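Local coordinates for protein phosphodiesterase (Candida albicans, PDB 6CPU) that is a mainly helical phosphodiesterase of the HD superfamily, modelled with a zinc ion and a magnesium ion, at residues Cys286-Leu290 and Thr339-Leu343; Leu470-Gln475 and Pro512-Ile518; Met478-Arg482 and Tyr508-Pro512. One frame throughout, in Å; residues are numbered along the deposited sequence.

Contact 1 of 3, residues Cys286-Leu290 and Thr339-Leu343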
loop_
_atom_site.group_PDB
_atom_site.type_symbol
_atom_site.label_atom_id
_atom_site.label_comp_id
_atom_site.label_asym_id
_atom_site.label_seq_id
_atom_site.Cartn_x
_atom_site.Cartn_y
_atom_site.Cartn_z
ATOM N N CYS A 286 -13.554 0.865 0.741
ATOM C CA CYS A 286 -14.062 2.001 -0.047
ATOM C C CYS A 286 -14.942 1.520 -1.190
ATOM O O CYS A 286 -16.009 2.088 -1.457
ATOM C CB CYS A 286 -12.920 2.830 -0.641
ATOM S SG CYS A 286 -12.244 4.066 0.475
ATOM N N PHE A 287 -14.469 0.487 -1.874
ATOM C CA PHE A 287 -15.191 -0.093 -3.005
ATOM C C PHE A 287 -16.612 -0.513 -2.585
ATOM O O PHE A 287 -17.587 -0.158 -3.245
ATOM C CB PHE A 287 -14.408 -1.281 -3.554
ATOM C CG PHE A 287 -14.859 -1.747 -4.904
ATOM C CD1 PHE A 287 -14.680 -0.950 -6.017
ATOM C CD2 PHE A 287 -15.430 -2.998 -5.064
ATOM C CE1 PHE A 287 -15.072 -1.375 -7.271
ATOM C CE2 PHE A 287 -15.826 -3.439 -6.322
ATOM C CZ PHE A 287 -15.651 -2.622 -7.425
ATOM N N HIS A 288 -16.719 -1.229 -1.472
ATOM C CA HIS A 288 -18.041 -1.628 -0.957
ATOM C C HIS A 288 -18.896 -0.429 -0.527
ATOM O O HIS A 288 -20.081 -0.365 -0.889
ATOM C CB HIS A 288 -17.924 -2.647 0.172
ATOM C CG HIS A 288 -17.893 -4.065 -0.305
ATOM N ND1 HIS A 288 -18.876 -4.980 0.012
ATOM C CD2 HIS A 288 -17.009 -4.720 -1.097
ATOM C CE1 HIS A 288 -18.595 -6.138 -0.556
ATOM N NE2 HIS A 288 -17.462 -6.010 -1.229
ATOM N N PHE A 289 -18.305 0.526 0.203
ATOM C CA PHE A 289 -19.021 1.756 0.561
ATOM C C PHE A 289 -19.629 2.410 -0.671
ATOM O O PHE A 289 -20.819 2.741 -0.687
ATOM C CB PHE A 289 -18.115 2.781 1.274
ATOM C CG PHE A 289 -17.572 2.326 2.614
ATOM C CD1 PHE A 289 -18.135 1.272 3.316
ATOM C CD2 PHE A 289 -16.496 2.998 3.185
ATOM C CE1 PHE A 289 -17.634 0.881 4.546
ATOM C CE2 PHE A 289 -15.994 2.616 4.416
ATOM C CZ PHE A 289 -16.554 1.556 5.095
ATOM N N LEU A 290 -18.817 2.590 -1.705
ATOM C CA LEU A 290 -19.252 3.256 -2.921
ATOM C C LEU A 290 -20.362 2.502 -3.671
ATOM O O LEU A 290 -21.242 3.131 -4.267
ATOM C CB LEU A 290 -18.058 3.499 -3.837
ATOM C CG LEU A 290 -17.071 4.554 -3.310
ATOM C CD1 LEU A 290 -15.677 4.357 -3.898
ATOM C CD2 LEU A 290 -17.588 5.957 -3.601
ATOM N N THR A 339 -15.444 9.113 -7.569
ATOM C CA THR A 339 -15.427 7.746 -7.057
ATOM C C THR A 339 -14.078 7.080 -7.391
ATOM O O THR A 339 -13.475 6.434 -6.537
ATOM C CB THR A 339 -16.596 6.921 -7.648
ATOM O OG1 THR A 339 -17.842 7.516 -7.262
ATOM C CG2 THR A 339 -16.558 5.489 -7.165
ATOM N N LEU A 340 -13.620 7.251 -8.629
ATOM C CA LEU A 340 -12.313 6.729 -9.059
ATOM C C LEU A 340 -11.182 7.371 -8.249
ATOM O O LEU A 340 -10.271 6.680 -7.796
ATOM C CB LEU A 340 -12.076 6.965 -10.550
ATOM C CG LEU A 340 -10.732 6.478 -11.122
ATOM C CD1 LEU A 340 -10.556 4.988 -10.911
ATOM C CD2 LEU A 340 -10.592 6.820 -12.600
ATOM N N GLY A 341 -11.263 8.686 -8.053
ATOM C CA GLY A 341 -10.291 9.414 -7.234
ATOM C C GLY A 341 -10.200 8.907 -5.808
ATOM O O GLY A 341 -9.106 8.823 -5.247
ATOM N N LEU A 342 -11.348 8.564 -5.221
ATOM C CA LEU A 342 -11.388 8.026 -3.869
ATOM C C LEU A 342 -10.706 6.659 -3.833
ATOM O O LEU A 342 -9.914 6.374 -2.926
ATOM C CB LEU A 342 -12.831 7.883 -3.376
ATOM C CG LEU A 342 -13.129 7.990 -1.876
ATOM C CD1 LEU A 342 -14.322 7.117 -1.520
ATOM C CD2 LEU A 342 -11.969 7.642 -0.957
ATOM N N LEU A 343 -11.030 5.822 -4.816
ATOM C CA LEU A 343 -10.448 4.487 -4.897
ATOM C C LEU A 343 -8.930 4.545 -5.094
ATOM O O LEU A 343 -8.201 3.827 -4.420
ATOM C CB LEU A 343 -11.081 3.691 -6.026
ATOM C CG LEU A 343 -12.554 3.367 -5.765
ATOM C CD1 LEU A 343 -13.218 2.876 -7.036
ATOM C CD2 LEU A 343 -12.687 2.359 -4.641
#
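The helical turns carrying Cys-286 and Leu-343 run nearly antiparallel, at 157°, their axes approaching to 10.3 Å, so that Cys-286 lies level with Leu-343 and Leu-290 with Thr-339. Leu-290 bridges most of this gap. Its CB bond points at the facing helix, and CD1 drops among three side chains, lying 3.6 Å from Thr-339 CG2, 3.7 Å from Leu-343 CD2 and 3.9 Å from Leu-342 CD1. The approaches differ: Leu-290 meets Leu-343 tip to tip, crosses Leu-342 at a slant and slides past Thr-339 in the opposite direction. With CG2 placed opposite its backbone N (OG1 chi1 -61°), Thr-339 presents its methyl to the leucine while its hydroxyl bonds to the carbonyl O of Asn-335, just before helix 336-348. One turn along, Leu-343 CD2 sits 4.0 Å from Cys-286 CB and at the edge of the Phe-287 ring, 4.1 Å from CD1. Leu-342 CD2 closes the other flank, 3.9 Å from Cys-286 SG. No hydrogen bond crosses this buried interface, which is held by apolar packing. Helix 446-462 packs on Cys-286 and Leu-342, and helix 227-242 on Phe-287 and Leu-343. Helix 276-292 also carries the zinc ligand His-278, and helix 336-348 leads directly into His-349 and Asp-350, so the pair links a helix that carries one zinc ligand to a helix that leads into two others.

Contact 2 of 3, residues Leu470-Gln475 and Pro512-Ile518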
loop_
_atom_site.group_PDB
_atom_site.type_symbol
_atom_site.label_atom_id
_atom_site.label_comp_id
_atom_site.label_asym_id
_atom_site.label_seq_id
_atom_site.Cartn_x
_atom_site.Cartn_y
_atom_site.Cartn_z
ATOM N N LEU A 470 -16.352 -10.877 12.593
ATOM C CA LEU A 470 -15.492 -11.169 13.734
ATOM C C LEU A 470 -14.192 -11.912 13.438
ATOM O O LEU A 470 -13.138 -11.509 13.928
ATOM C CB LEU A 470 -16.294 -11.947 14.789
ATOM C CG LEU A 470 -15.637 -12.229 16.140
ATOM C CD1 LEU A 470 -15.132 -10.957 16.806
ATOM C CD2 LEU A 470 -16.633 -12.943 17.047
ATOM N N ARG A 471 -14.252 -12.990 12.656
ATOM C CA ARG A 471 -13.067 -13.808 12.413
ATOM C C ARG A 471 -11.979 -13.020 11.669
ATOM O O ARG A 471 -10.795 -13.086 12.022
ATOM C CB ARG A 471 -13.431 -15.050 11.603
ATOM C CG ARG A 471 -12.358 -16.129 11.588
ATOM C CD ARG A 471 -12.827 -17.315 10.754
ATOM N NE ARG A 471 -13.150 -16.870 9.401
ATOM C CZ ARG A 471 -12.251 -16.617 8.452
ATOM N NH1 ARG A 471 -10.952 -16.789 8.675
ATOM N NH2 ARG A 471 -12.658 -16.193 7.265
ATOM N N VAL A 472 -12.393 -12.294 10.637
ATOM C CA VAL A 472 -11.468 -11.483 9.835
ATOM C C VAL A 472 -10.954 -10.316 10.675
ATOM O O VAL A 472 -9.779 -9.957 10.593
ATOM C CB VAL A 472 -12.152 -10.946 8.560
ATOM C CG1 VAL A 472 -11.247 -9.958 7.824
ATOM C CG2 VAL A 472 -12.541 -12.099 7.640
ATOM N N SER A 473 -11.846 -9.729 11.474
ATOM C CA SER A 473 -11.493 -8.602 12.333
ATOM C C SER A 473 -10.410 -9.003 13.306
ATOM O O SER A 473 -9.485 -8.234 13.559
ATOM C CB SER A 473 -12.732 -8.080 13.071
ATOM O OG SER A 473 -12.465 -6.875 13.776
ATOM N N ALA A 474 -10.504 -10.221 13.834
ATOM C CA ALA A 474 -9.509 -10.739 14.765
ATOM C C ALA A 474 -8.158 -10.992 14.103
ATOM O O ALA A 474 -7.122 -10.780 14.723
ATOM C CB ALA A 474 -10.002 -12.026 15.414
ATOM N N GLN A 475 -8.171 -11.475 12.865
ATOM C CA GLN A 475 -6.919 -11.717 12.125
ATOM C C GLN A 475 -6.143 -10.409 11.967
ATOM O O GLN A 475 -4.938 -10.377 12.163
ATOM C CB GLN A 475 -7.211 -12.309 10.744
ATOM C CG GLN A 475 -7.685 -13.754 10.768
ATOM C CD GLN A 475 -7.980 -14.291 9.385
ATOM O OE1 GLN A 475 -8.545 -13.593 8.541
ATOM N NE2 GLN A 475 -7.621 -15.539 9.152
ATOM N N PRO A 512 -3.498 -17.569 12.059
ATOM C CA PRO A 512 -4.471 -18.675 12.080
ATOM C C PRO A 512 -5.764 -18.377 11.329
ATOM O O PRO A 512 -6.203 -17.229 11.282
ATOM C CB PRO A 512 -4.758 -18.865 13.573
ATOM C CG PRO A 512 -3.576 -18.281 14.269
ATOM C CD PRO A 512 -3.162 -17.119 13.419
ATOM N N HIS A 513 -6.365 -19.416 10.752
ATOM C CA HIS A 513 -7.643 -19.276 10.060
ATOM C C HIS A 513 -8.808 -19.096 11.040
ATOM O O HIS A 513 -9.724 -18.321 10.781
ATOM C CB HIS A 513 -7.908 -20.488 9.163
ATOM C CG HIS A 513 -9.091 -20.322 8.261
ATOM N ND1 HIS A 513 -8.982 -19.873 6.962
ATOM C CD2 HIS A 513 -10.412 -20.538 8.473
ATOM C CE1 HIS A 513 -10.183 -19.822 6.412
ATOM N NE2 HIS A 513 -11.068 -20.219 7.310
ATOM N N GLU A 514 -8.764 -19.815 12.160
ATOM C CA GLU A 514 -9.890 -19.866 13.084
ATOM C C GLU A 514 -9.706 -18.931 14.273
ATOM O O GLU A 514 -8.631 -18.882 14.880
ATOM C CB GLU A 514 -10.096 -21.298 13.598
ATOM C CG GLU A 514 -10.259 -22.359 12.514
ATOM C CD GLU A 514 -11.463 -22.136 11.605
ATOM O OE1 GLU A 514 -12.392 -21.377 11.965
ATOM O OE2 GLU A 514 -11.477 -22.741 10.512
ATOM N N LEU A 515 -10.773 -18.208 14.603
ATOM C CA LEU A 515 -10.815 -17.335 15.773
ATOM C C LEU A 515 -10.255 -18.008 17.026
ATOM O O LEU A 515 -9.472 -17.409 17.766
ATOM C CB LEU A 515 -12.257 -16.878 16.023
ATOM C CG LEU A 515 -12.518 -15.876 17.152
ATOM C CD1 LEU A 515 -11.591 -14.671 17.069
ATOM C CD2 LEU A 515 -13.974 -15.437 17.113
ATOM N N ARG A 516 -10.652 -19.259 17.246
ATOM C CA ARG A 516 -10.222 -20.029 18.412
ATOM C C ARG A 516 -8.700 -20.020 18.579
ATOM O O ARG A 516 -8.195 -19.684 19.654
ATOM C CB ARG A 516 -10.731 -21.475 18.305
ATOM C CG ARG A 516 -10.602 -22.292 19.580
ATOM C CD ARG A 516 -11.144 -23.700 19.382
ATOM N NE ARG A 516 -11.089 -24.488 20.614
ATOM C CZ ARG A 516 -11.381 -25.787 20.703
ATOM N NH1 ARG A 516 -11.754 -26.478 19.628
ATOM N NH2 ARG A 516 -11.295 -26.401 21.878
ATOM N N GLU A 517 -7.972 -20.376 17.521
ATOM C CA GLU A 517 -6.507 -20.467 17.614
ATOM C C GLU A 517 -5.856 -19.093 17.775
ATOM O O GLU A 517 -4.791 -18.979 18.386
ATOM C CB GLU A 517 -5.903 -21.193 16.407
ATOM C CG GLU A 517 -4.539 -21.811 16.708
ATOM C CD GLU A 517 -3.706 -22.087 15.466
ATOM O OE1 GLU A 517 -4.289 -22.389 14.401
ATOM O OE2 GLU A 517 -2.458 -22.009 15.565
ATOM N N ILE A 518 -6.500 -18.060 17.230
ATOM C CA ILE A 518 -6.024 -16.683 17.381
ATOM C C ILE A 518 -6.045 -16.274 18.856
ATOM O O ILE A 518 -5.069 -15.721 19.370
ATOM C CB ILE A 518 -6.879 -15.682 16.561
ATOM C CG1 ILE A 518 -6.712 -15.932 15.056
ATOM C CG2 ILE A 518 -6.493 -14.244 16.897
ATOM C CD1 ILE A 518 -7.683 -15.154 14.193
#
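Arg-471 lays its guanidinium almost flat over the imidazole of His-513, the two planes 10° apart and their centres separated by 4.3 Å. The stack is offset: NH1 stands above the middle of the ring, whereas the histidine reaches only the rim of the guanidinium. A bend at chi3 (57°) turns the end of the arginine chain so that the same NH1 also donates to His-513 O, at 2.9 Å, in the carbonyl plane and on a lone pair. One nitrogen thus holds both the ring and the backbone of a single residue, and a salt bridge from NE to Asp-309 further restrains the guanidinium. Gln-475, one turn later, extends beyond CG to give a second bond to the loop: NE2 to Pro-512 O, 3.1 Å and practically straight at 177°, with the acceptor in the plane of the amide. Beside these polar contacts, apolar side chains pack. Leu-515 spreads its methyls over the helix: the side chains of Leu-515 and Leu-470 cross at about a right angle, their CD2 atoms 3.6 Å apart, and Leu-515 CD1 lies 3.5 Å from Ala-474 CB. Ile-518 CD1 packs beside Gln-475 CG at 3.7 Å. Helix 552-569 adds Phe-564, which touches both Leu-470 and Leu-515. Glu-514 holds the N-cap position of helix 515-521, and its carbonyl accepts the amide of Ile-518. The arrangement is a helix start docked on the first turns of helix 470-495, combining an arginine-histidine stack, two bonds to loop carbonyls and leucine packing within the all-helical phosphodiesterase domain.

Contact 3 of 3, residues Met478-Arg482 and Tyr508-Pro512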
loop_
_atom_site.group_PDB
_atom_site.type_symbol
_atom_site.label_atom_id
_atom_site.label_comp_id
_atom_site.label_asym_id
_atom_site.label_seq_id
_atom_site.Cartn_x
_atom_site.Cartn_y
_atom_site.Cartn_z
ATOM N N MET A 478 -4.505 -9.248 15.223
ATOM C CA MET A 478 -3.271 -9.965 15.438
ATOM C C MET A 478 -2.072 -9.355 14.699
ATOM O O MET A 478 -0.999 -9.188 15.279
ATOM C CB MET A 478 -3.449 -11.415 14.993
ATOM C CG MET A 478 -2.176 -12.224 15.011
ATOM S SD MET A 478 -2.551 -13.982 15.046
ATOM C CE MET A 478 -0.902 -14.656 14.997
ATOM N N VAL A 479 -2.228 -9.072 13.409
ATOM C CA VAL A 479 -1.093 -8.515 12.658
ATOM C C VAL A 479 -0.787 -7.072 13.097
ATOM O O VAL A 479 0.379 -6.685 13.150
ATOM C CB VAL A 479 -1.253 -8.672 11.125
ATOM C CG1 VAL A 479 -1.434 -10.153 10.785
ATOM C CG2 VAL A 479 -2.397 -7.838 10.576
ATOM N N LEU A 480 -1.816 -6.310 13.465
ATOM C CA LEU A 480 -1.630 -4.968 14.018
ATOM C C LEU A 480 -0.811 -5.025 15.311
ATOM O O LEU A 480 0.104 -4.230 15.500
ATOM C CB LEU A 480 -2.979 -4.251 14.236
ATOM C CG LEU A 480 -2.923 -2.769 14.674
ATOM C CD1 LEU A 480 -2.147 -1.910 13.681
ATOM C CD2 LEU A 480 -4.312 -2.186 14.865
ATOM N N SER A 481 -1.107 -5.994 16.178
ATOM C CA SER A 481 -0.286 -6.223 17.375
ATOM C C SER A 481 1.164 -6.596 17.082
ATOM O O SER A 481 2.064 -6.205 17.830
ATOM C CB SER A 481 -0.923 -7.292 18.278
ATOM O OG SER A 481 -2.262 -6.937 18.550
ATOM N N ARG A 482 1.413 -7.356 16.013
ATOM C CA ARG A 482 2.790 -7.698 15.666
ATOM C C ARG A 482 3.590 -6.432 15.344
ATOM O O ARG A 482 4.738 -6.293 15.785
ATOM C CB ARG A 482 2.868 -8.652 14.473
ATOM C CG ARG A 482 2.335 -10.043 14.733
ATOM C CD ARG A 482 2.276 -10.828 13.445
ATOM N NE ARG A 482 2.055 -12.262 13.658
ATOM C CZ ARG A 482 2.010 -13.163 12.679
ATOM N NH1 ARG A 482 2.170 -12.788 11.409
ATOM N NH2 ARG A 482 1.800 -14.451 12.972
ATOM N N TYR A 508 7.592 -14.894 11.354
ATOM C CA TYR A 508 6.287 -15.097 11.964
ATOM C C TYR A 508 5.624 -16.355 11.426
ATOM O O TYR A 508 5.744 -16.675 10.243
ATOM C CB TYR A 508 5.375 -13.902 11.690
ATOM C CG TYR A 508 5.822 -12.635 12.372
ATOM C CD1 TYR A 508 5.597 -12.435 13.730
ATOM C CD2 TYR A 508 6.511 -11.650 11.672
ATOM C CE1 TYR A 508 6.013 -11.273 14.365
ATOM C CE2 TYR A 508 6.927 -10.491 12.295
ATOM C CZ TYR A 508 6.680 -10.306 13.645
ATOM O OH TYR A 508 7.100 -9.152 14.274
ATOM N N ASP A 509 4.931 -17.071 12.307
ATOM C CA ASP A 509 4.054 -18.154 11.873
ATOM C C ASP A 509 2.863 -17.578 11.132
ATOM O O ASP A 509 2.510 -16.402 11.293
ATOM C CB ASP A 509 3.573 -18.979 13.070
ATOM C CG ASP A 509 4.672 -19.827 13.669
ATOM O OD1 ASP A 509 5.707 -20.025 13.005
ATOM O OD2 ASP A 509 4.504 -20.309 14.805
ATOM N N ASP A 510 2.234 -18.422 10.322
ATOM C CA ASP A 510 1.043 -18.030 9.583
ATOM C C ASP A 510 -0.010 -17.531 10.549
ATOM O O ASP A 510 -0.088 -17.997 11.679
ATOM C CB ASP A 510 0.485 -19.214 8.787
ATOM C CG ASP A 510 1.493 -19.785 7.809
ATOM O OD1 ASP A 510 2.418 -19.042 7.408
ATOM O OD2 ASP A 510 1.368 -20.978 7.451
ATOM N N VAL A 511 -0.797 -16.564 10.102
ATOM C CA VAL A 511 -1.934 -16.082 10.860
ATOM C C VAL A 511 -2.968 -17.207 10.873
ATOM O O VAL A 511 -3.283 -17.750 9.818
ATOM C CB VAL A 511 -2.537 -14.817 10.222
ATOM C CG1 VAL A 511 -3.857 -14.447 10.889
ATOM C CG2 VAL A 511 -1.539 -13.657 10.301
ATOM N N PRO A 512 -3.498 -17.569 12.059
ATOM C CA PRO A 512 -4.471 -18.675 12.080
ATOM C C PRO A 512 -5.764 -18.377 11.329
ATOM O O PRO A 512 -6.203 -17.229 11.282
ATOM C CB PRO A 512 -4.758 -18.865 13.573
ATOM C CG PRO A 512 -3.576 -18.281 14.269
ATOM C CD PRO A 512 -3.162 -17.119 13.419
HETATM O O HOH W 1 2.295 -14.366 8.885
HETATM O O HOH W 2 6.218 -8.614 16.515
#
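Arg-482 reaches across to Tyr-508 and Asp-509 with its chain extended from CG to NE. NH2 donates to Asp-509 O over 2.7 Å, approaching somewhat out of the carbonyl plane. Along the way the arginine slides past Tyr-508 in the opposite direction, putting CD over the ring face in a CH-pi contact, 4.1 Å from the ring centroid and displaced toward the rim. The guanidinium is inclined by only 20° to the ring, and Tyr-508 CB rests on its face, 3.4 Å from NH1. A water lying in the guanidinium plane accepts from NH1 at 3.0 Å and donates to Asp-509 O, so this carbonyl receives both a direct and a water-mediated bond from one arginine. At the far end of the tyrosine, a second water donates to Tyr-508 OH and to Arg-482 O, tying the phenol to the helix backbone; Glu-486, a turn further along helix 470-495, hydrogen-bonds the same hydroxyl. Apolar contacts continue the line toward the start of the helix. The side chains of Val-511 and Val-479 cross at about a right angle, with CG2 of the first 3.5 Å from CG1 of the second, and the same CG2 also borders Arg-482 NH1. The extended Met-478, its CG opposite the backbone N (chi1 173°), brings SD to within 3.6 Å of Pro-512 CD. The segment 508-512 therefore runs as an irregular strap along helix 470-495. Phe-273 and His-223, from two other loops, touch Val-479, Pro-272 touches Arg-482, and helix 515-521 packs on Pro-512 through Glu-517 and Ile-518.

Contact 1 closes along the chain before contacts 2 and 3 open. It pairs helices 276-292 and 336-348, and its centre is about 27 Å from that of contact 2 and about 28 Å from that of contact 3. Contacts 2 and 3 are neighbours, about 10 Å between centres: they share Pro-512 and helix 470-495, and Gln-475 CG meets Val-511 CG1 at 3.9 Å. Contact 3 closes the inner part of the excursion that contact 2 closes more widely; residues 508-512 run back along helix 470-495, whereas from Leu-515 to Ile-518 the chain runs in the same order as the helix, from Arg-471 to Gln-475. All three belong to the phosphodiesterase family region, the side chains of Cys-286 and Val-479 about 10 and 12 Å from the zinc ion.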